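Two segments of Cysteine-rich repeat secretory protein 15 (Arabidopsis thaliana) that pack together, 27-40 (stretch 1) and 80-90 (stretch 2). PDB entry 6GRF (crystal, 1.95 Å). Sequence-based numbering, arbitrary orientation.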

ATOM      1  N   ASN A  27       0.905  -8.422 -21.932  1.00 32.58           N
ATOM      2  CA  ASN A  27      -0.225  -8.229 -21.027  1.00 31.65           C
ATOM      3  C   ASN A  27       0.180  -7.264 -19.897  1.00 31.75           C
ATOM      4  O   ASN A  27      -0.605  -6.400 -19.488  1.00 31.20           O
ATOM      5  N   ARG A  28       1.416  -7.423 -19.415  1.00 30.76           N
ATOM      6  CA  ARG A  28       1.998  -6.558 -18.410  1.00 31.17           C
ATOM      7  C   ARG A  28       2.080  -5.129 -18.954  1.00 32.01           C
ATOM      8  O   ARG A  28       1.666  -4.215 -18.263  1.00 32.30           O
ATOM      9  N   ASP A  29       2.588  -4.944 -20.177  1.00 34.30           N
ATOM     10  CA  ASP A  29       2.724  -3.588 -20.747  1.00 36.07           C
ATOM     11  C   ASP A  29       1.347  -2.922 -20.834  1.00 34.17           C
ATOM     12  O   ASP A  29       1.207  -1.748 -20.517  1.00 33.90           O
ATOM     13  N   THR A  30       0.361  -3.679 -21.321  1.00 32.88           N
ATOM     14  CA  THR A  30      -0.998  -3.205 -21.518  1.00 32.05           C
ATOM     15  C   THR A  30      -1.581  -2.765 -20.173  1.00 30.73           C
ATOM     16  O   THR A  30      -2.226  -1.708 -20.075  1.00 31.34           O
ATOM     17  N   PHE A  31      -1.363  -3.600 -19.151  1.00 29.39           N
ATOM     18  CA  PHE A  31      -1.773  -3.292 -17.809  1.00 27.74           C
ATOM     19  C   PHE A  31      -1.180  -1.946 -17.371  1.00 27.85           C
ATOM     20  O   PHE A  31      -1.922  -1.072 -16.968  1.00 28.17           O
ATOM     21  N   LEU A  32       0.148  -1.790 -17.461  1.00 28.36           N
ATOM     22  CA  LEU A  32       0.834  -0.580 -16.940  1.00 28.98           C
ATOM     23  C   LEU A  32       0.367   0.658 -17.710  1.00 30.23           C
ATOM     24  O   LEU A  32       0.146   1.701 -17.138  1.00 30.77           O
ATOM     25  N   SER A  33       0.196   0.507 -19.021  1.00 31.16           N
ATOM     26  CA  SER A  33      -0.349   1.539 -19.860  1.00 32.89           C
ATOM     27  C   SER A  33      -1.749   1.965 -19.369  1.00 32.19           C
ATOM     28  O   SER A  33      -2.071   3.142 -19.387  1.00 34.10           O
ATOM     29  N   SER A  34      -2.579   1.002 -18.944  1.00 30.96           N
ATOM     30  CA  SER A  34      -3.962   1.255 -18.468  1.00 31.44           C
ATOM     31  C   SER A  34      -3.941   2.019 -17.139  1.00 30.90           C
ATOM     32  O   SER A  34      -4.793   2.854 -16.892  1.00 31.06           O
ATOM     33  N   VAL A  35      -2.968   1.675 -16.295  1.00 30.32           N
ATOM     34  CA  VAL A  35      -2.808   2.266 -14.975  1.00 31.33           C
ATOM     35  C   VAL A  35      -2.550   3.764 -15.131  1.00 32.79           C
ATOM     36  O   VAL A  35      -3.104   4.550 -14.390  1.00 35.04           O
ATOM     37  N   VAL A  36      -1.723   4.138 -16.113  1.00 33.88           N
ATOM     38  CA  VAL A  36      -1.391   5.528 -16.377  1.00 36.55           C
ATOM     39  C   VAL A  36      -2.641   6.253 -16.905  1.00 38.24           C
ATOM     40  O   VAL A  36      -2.944   7.362 -16.476  1.00 40.55           O
ATOM     41  N   THR A  37      -3.355   5.616 -17.837  1.00 37.62           N
ATOM     42  CA  THR A  37      -4.572   6.162 -18.430  1.00 39.07           C
ATOM     43  C   THR A  37      -5.604   6.431 -17.325  1.00 38.08           C
ATOM     44  O   THR A  37      -6.152   7.518 -17.261  1.00 40.16           O
ATOM     45  N   SER A  38      -5.835   5.434 -16.458  1.00 35.48           N
ATOM     46  CA  SER A  38      -6.857   5.471 -15.392  1.00 34.30           C
ATOM     47  C   SER A  38      -6.528   6.538 -14.337  1.00 35.96           C
ATOM     48  O   SER A  38      -7.431   7.162 -13.796  1.00 36.19           O
ATOM     49  N   SER A  39      -5.233   6.669 -14.031  1.00 37.08           N
ATOM     50  CA  SER A  39      -4.638   7.685 -13.142  1.00 39.84           C
ATOM     51  C   SER A  39      -5.355   9.040 -13.203  1.00 43.87           C
ATOM     52  O   SER A  39      -5.662   9.630 -12.161  1.00 45.79           O
ATOM     53  N   SER A  40      -5.554   9.550 -14.422  1.00 46.32           N
ATOM     54  CA  SER A  40      -6.010  10.914 -14.677  1.00 50.46           C
ATOM     55  C   SER A  40      -7.236  11.265 -13.831  1.00 50.79           C
ATOM     56  O   SER A  40      -7.320  12.385 -13.356  1.00 54.21           O
ATOM     57  N   CYS A  80       2.618  10.557  -9.598  1.00 42.85           N
ATOM     58  CA  CYS A  80       3.094   9.491  -8.716  1.00 41.41           C
ATOM     59  C   CYS A  80       3.015   8.136  -9.434  1.00 38.48           C
ATOM     60  O   CYS A  80       3.904   7.309  -9.300  1.00 37.37           O
ATOM     61  N   ILE A  81       1.911   7.909 -10.147  1.00 37.34           N
ATOM     62  CA  ILE A  81       1.664   6.646 -10.819  1.00 35.65           C
ATOM     63  C   ILE A  81       2.625   6.507 -12.014  1.00 36.52           C
ATOM     64  O   ILE A  81       3.210   5.458 -12.192  1.00 36.52           O
ATOM     65  N   GLN A  82       2.843   7.577 -12.782  1.00 38.79           N
ATOM     66  CA  GLN A  82       3.807   7.529 -13.882  1.00 40.33           C
ATOM     67  C   GLN A  82       5.186   7.160 -13.315  1.00 39.96           C
ATOM     68  O   GLN A  82       5.874   6.309 -13.873  1.00 40.67           O
ATOM     69  N   THR A  83       5.569   7.784 -12.199  1.00 39.19           N
ATOM     70  CA  THR A  83       6.867   7.530 -11.562  1.00 39.65           C
ATOM     71  C   THR A  83       6.946   6.061 -11.121  1.00 37.47           C
ATOM     72  O   THR A  83       7.994   5.403 -11.216  1.00 38.31           O
ATOM     73  N   SER A  84       5.812   5.578 -10.629  1.00 35.08           N
ATOM     74  CA  SER A  84       5.639   4.260 -10.083  1.00 34.21           C
ATOM     75  C   SER A  84       5.800   3.184 -11.178  1.00 34.11           C
ATOM     76  O   SER A  84       6.474   2.167 -10.991  1.00 33.75           O
ATOM     77  N   VAL A  85       5.200   3.428 -12.341  1.00 34.81           N
ATOM     78  CA  VAL A  85       5.274   2.490 -13.467  1.00 35.59           C
ATOM     79  C   VAL A  85       6.736   2.368 -13.943  1.00 38.27           C
ATOM     80  O   VAL A  85       7.215   1.261 -14.220  1.00 38.42           O
ATOM     81  N   ASP A  86       7.461   3.491 -13.984  1.00 40.62           N
ATOM     82  CA  ASP A  86       8.858   3.486 -14.355  1.00 43.53           C
ATOM     83  C   ASP A  86       9.671   2.744 -13.289  1.00 42.82           C
ATOM     84  O   ASP A  86      10.471   1.891 -13.603  1.00 43.54           O
ATOM     85  N   GLN A  87       9.450   3.067 -12.018  1.00 41.47           N
ATOM     86  CA  GLN A  87      10.265   2.489 -10.948  1.00 41.78           C
ATOM     87  C   GLN A  87      10.058   0.968 -10.859  1.00 39.21           C
ATOM     88  O   GLN A  87      11.020   0.241 -10.653  1.00 39.59           O
ATOM     89  N   ILE A  88       8.809   0.500 -10.968  1.00 36.59           N
ATOM     90  CA  ILE A  88       8.511  -0.908 -10.698  1.00 35.95           C
ATOM     91  C   ILE A  88       9.203  -1.775 -11.761  1.00 38.15           C
ATOM     92  O   ILE A  88       9.688  -2.870 -11.456  1.00 39.05           O
ATOM     93  N   THR A  89       9.269  -1.256 -12.994  1.00 39.71           N
ATOM     94  CA  THR A  89      10.004  -1.893 -14.105  1.00 42.85           C
ATOM     95  C   THR A  89      11.501  -1.932 -13.776  1.00 45.67           C
ATOM     96  O   THR A  89      12.156  -2.926 -14.040  1.00 47.33           O
ATOM     97  N   LEU A  90      12.011  -0.839 -13.191  1.00 46.75           N
ATOM     98  CA  LEU A  90      13.428  -0.659 -12.861  1.00 50.55           C
ATOM     99  C   LEU A  90      13.879  -1.667 -11.792  1.00 51.41           C
ATOM    100  O   LEU A  90      14.897  -2.329 -11.972  1.00 54.22           O
TER

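The most unusual feature of this contact is its single direct polar link: across a largely apolar seam, R28 reaches across to the neighbouring helix to donate a hydrogen bond from NH2 to OG1 of T89, at 2.8 Å. The CA-to-CB bond of R28 points sideways, so reach must come from the chain itself; chi1, chi2 and chi3 are all t, and this extended form carries the guanidinium to T89, whose hydroxyl lies at the edge of the group, near its plane, where an N-H can meet it. T89 is m. Two waters join the site, and R28 NE is satisfied elsewhere in the structure. Water 1 accepts from R28 NH2 (3.0 Å) and donates weakly to the backbone O of I88 (3.1 Å), while water 2 accepts from R28 NH1 at 2.7 Å and has weak links to D29 OD1 (3.5 Å) and T89 OG1 (3.3 Å).

The two helices run nearly antiparallel, at 167°, with axes 9.4 Å apart at closest approach. Branched aliphatic side chains suit this spacing, filling the gap without polar groups that would need partners. V85, t, points toward stretch 1 and is touched by three residues: its CG1 lies 3.9 Å from L32 CB, and its CG2 lies 4.1 Å from V35 CG1 and 4.0 Å from V36 CG2. L32 (m, t) also points inward, whereas V36, t, points sideways and also packs near the side chain of Q82.

Farther along, I81 (m, m) points toward stretch 1 and meets V35, also inward-pointing and t, in a tight contact of 3.3 Å between I81 CG2 and V35 CG1. S39 also points toward stretch 2, and its OG lies 3.0 Å from I81 CB. Its chi1 of -116° lies between wells, and this buried hydroxyl has no polar partner in the model.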

ATOM      1  CB  ASN A  27      -0.760  -9.574 -20.524  1.00 30.65           C
ATOM      2  CG  ASN A  27      -1.527 -10.338 -21.589  1.00 30.65           C
ATOM      3  OD1 ASN A  27      -1.924  -9.763 -22.597  1.00 30.11           O
ATOM      4  ND2 ASN A  27      -1.766 -11.618 -21.355  1.00 30.23           N
ATOM      5  CB  ARG A  28       3.370  -7.075 -17.981  1.00 32.50           C
ATOM      6  CG  ARG A  28       4.066  -6.214 -16.941  1.00 32.84           C
ATOM      7  CD  ARG A  28       5.408  -6.806 -16.578  1.00 35.04           C
ATOM      8  NE  ARG A  28       6.194  -5.877 -15.786  1.00 36.11           N
ATOM      9  CZ  ARG A  28       6.793  -4.805 -16.281  1.00 36.62           C
ATOM     10  NH1 ARG A  28       6.742  -4.579 -17.586  1.00 36.57           N
ATOM     11  NH2 ARG A  28       7.434  -3.974 -15.473  1.00 36.79           N
ATOM     12  CB  ASP A  29       3.334  -3.569 -22.154  1.00 39.79           C
ATOM     13  CG  ASP A  29       4.831  -3.816 -22.214  1.00 43.72           C
ATOM     14  OD1 ASP A  29       5.486  -3.738 -21.156  1.00 45.57           O
ATOM     15  OD2 ASP A  29       5.337  -4.087 -23.338  1.00 48.65           O
ATOM     16  CB  THR A  30      -1.871  -4.298 -22.149  1.00 32.25           C
ATOM     17  OG1 THR A  30      -1.347  -4.556 -23.448  1.00 33.89           O
ATOM     18  CG2 THR A  30      -3.332  -3.916 -22.244  1.00 32.02           C
ATOM     19  CB  PHE A  31      -1.349  -4.390 -16.840  1.00 27.69           C
ATOM     20  CG  PHE A  31      -1.376  -3.959 -15.397  1.00 26.58           C
ATOM     21  CD1 PHE A  31      -2.577  -3.822 -14.727  1.00 26.15           C
ATOM     22  CD2 PHE A  31      -0.202  -3.678 -14.719  1.00 26.96           C
ATOM     23  CE1 PHE A  31      -2.602  -3.415 -13.401  1.00 26.33           C
ATOM     24  CE2 PHE A  31      -0.231  -3.273 -13.392  1.00 27.29           C
ATOM     25  CZ  PHE A  31      -1.429  -3.151 -12.737  1.00 26.58           C
ATOM     26  CB  LEU A  32       2.351  -0.749 -17.032  1.00 29.82           C
ATOM     27  CG  LEU A  32       2.946  -1.822 -16.116  1.00 29.71           C
ATOM     28  CD1 LEU A  32       4.429  -1.989 -16.392  1.00 31.34           C
ATOM     29  CD2 LEU A  32       2.715  -1.495 -14.645  1.00 29.46           C
ATOM     30  CB  SER A  33      -0.367   1.065 -21.288  1.00 34.09           C
ATOM     31  OG  SER A  33      -1.093   1.971 -22.088  1.00 37.28           O
ATOM     32  CB  SER A  34      -4.745  -0.022 -18.302  1.00 30.40           C
ATOM     33  OG  SER A  34      -5.047  -0.589 -19.562  1.00 33.47           O
ATOM     34  CB  VAL A  35      -1.687   1.553 -14.196  1.00 31.34           C
ATOM     35  CG1 VAL A  35      -1.112   2.419 -13.098  1.00 32.92           C
ATOM     36  CG2 VAL A  35      -2.159   0.214 -13.644  1.00 30.19           C
ATOM     37  CB  VAL A  36      -0.202   5.657 -17.347  1.00 37.94           C
ATOM     38  CG1 VAL A  36      -0.039   7.082 -17.851  1.00 41.44           C
ATOM     39  CG2 VAL A  36       1.094   5.158 -16.725  1.00 37.58           C
ATOM     40  CB  THR A  37      -5.102   5.224 -19.529  1.00 38.93           C
ATOM     41  OG1 THR A  37      -4.130   5.169 -20.573  1.00 40.15           O
ATOM     42  CG2 THR A  37      -6.421   5.665 -20.126  1.00 40.77           C
ATOM     43  CB  SER A  38      -6.995   4.132 -14.738  1.00 31.55           C
ATOM     44  OG  SER A  38      -8.118   4.100 -13.874  1.00 30.32           O
ATOM     45  CB  SER A  39      -3.189   7.884 -13.491  1.00 41.12           C
ATOM     46  OG  SER A  39      -2.372   7.504 -12.412  1.00 41.88           O
ATOM     47  CB  SER A  40      -6.304  11.136 -16.136  1.00 52.53           C
ATOM     48  OG  SER A  40      -5.534  10.263 -16.944  1.00 52.43           O
ATOM     49  CB  CYS A  80       2.267   9.431  -7.433  1.00 42.08           C
ATOM     50  SG  CYS A  80       2.955   8.346  -6.151  1.00 42.69           S
ATOM     51  CB  ILE A  81       0.177   6.511 -11.204  1.00 35.09           C
ATOM     52  CG1 ILE A  81      -0.696   6.314  -9.962  1.00 34.17           C
ATOM     53  CG2 ILE A  81      -0.055   5.385 -12.209  1.00 34.32           C
ATOM     54  CD1 ILE A  81      -0.517   4.975  -9.277  1.00 32.69           C
ATOM     55  CB  GLN A  82       3.829   8.846 -14.665  1.00 43.67           C
ATOM     56  CG  GLN A  82       4.784   8.860 -15.857  1.00 46.67           C
ATOM     57  CD  GLN A  82       4.520   7.742 -16.842  1.00 46.35           C
ATOM     58  OE1 GLN A  82       5.169   6.699 -16.808  1.00 46.13           O
ATOM     59  NE2 GLN A  82       3.554   7.946 -17.724  1.00 47.08           N
ATOM     60  CB  THR A  83       7.093   8.489 -10.384  1.00 40.43           C
ATOM     61  OG1 THR A  83       6.915   9.823 -10.859  1.00 42.31           O
ATOM     62  CG2 THR A  83       8.465   8.344  -9.764  1.00 41.62           C
ATOM     63  CB  SER A  84       4.292   4.222  -9.403  1.00 32.80           C
ATOM     64  OG  SER A  84       3.833   2.912  -9.222  1.00 32.05           O
ATOM     65  CB  VAL A  85       4.294   2.909 -14.580  1.00 35.71           C
ATOM     66  CG1 VAL A  85       4.610   2.263 -15.917  1.00 37.51           C
ATOM     67  CG2 VAL A  85       2.864   2.607 -14.168  1.00 33.60           C
ATOM     68  CB  ASP A  86       9.369   4.907 -14.573  1.00 47.20           C
ATOM     69  CG  ASP A  86       8.740   5.572 -15.785  1.00 50.15           C
ATOM     70  OD1 ASP A  86       8.736   4.930 -16.864  1.00 52.17           O
ATOM     71  OD2 ASP A  86       8.252   6.722 -15.644  1.00 51.71           O
ATOM     72  CB  GLN A  87       9.955   3.171  -9.611  1.00 42.02           C
ATOM     73  CG  GLN A  87      10.658   2.546  -8.410  1.00 43.62           C
ATOM     74  CD  GLN A  87      12.127   2.875  -8.278  1.00 47.11           C
ATOM     75  OE1 GLN A  87      12.694   3.666  -9.032  1.00 49.87           O
ATOM     76  NE2 GLN A  87      12.764   2.269  -7.290  1.00 48.63           N
ATOM     77  CB  ILE A  88       6.998  -1.193 -10.595  1.00 33.37           C
ATOM     78  CG1 ILE A  88       6.735  -2.475  -9.800  1.00 33.08           C
ATOM     79  CG2 ILE A  88       6.328  -1.255 -11.962  1.00 33.11           C
ATOM     80  CD1 ILE A  88       5.273  -2.754  -9.528  1.00 31.22           C
ATOM     81  CB  THR A  89       9.723  -1.168 -15.429  1.00 43.70           C
ATOM     82  OG1 THR A  89       8.331  -1.300 -15.717  1.00 41.12           O
ATOM     83  CG2 THR A  89      10.541  -1.692 -16.589  1.00 47.15           C
ATOM     84  CB  LEU A  90      13.659   0.784 -12.388  1.00 51.23           C
ATOM     85  CG  LEU A  90      15.108   1.279 -12.414  1.00 54.92           C
ATOM     86  CD1 LEU A  90      15.173   2.788 -12.640  1.00 55.99           C
ATOM     87  CD2 LEU A  90      15.850   0.903 -11.137  1.00 55.79           C
TER
HETATM   88  O   HOH W   1       7.578  -4.893 -12.618  1.00 43.45           O
HETATM   89  O   HOH W   2       7.611  -2.316 -18.787  1.00 47.44           O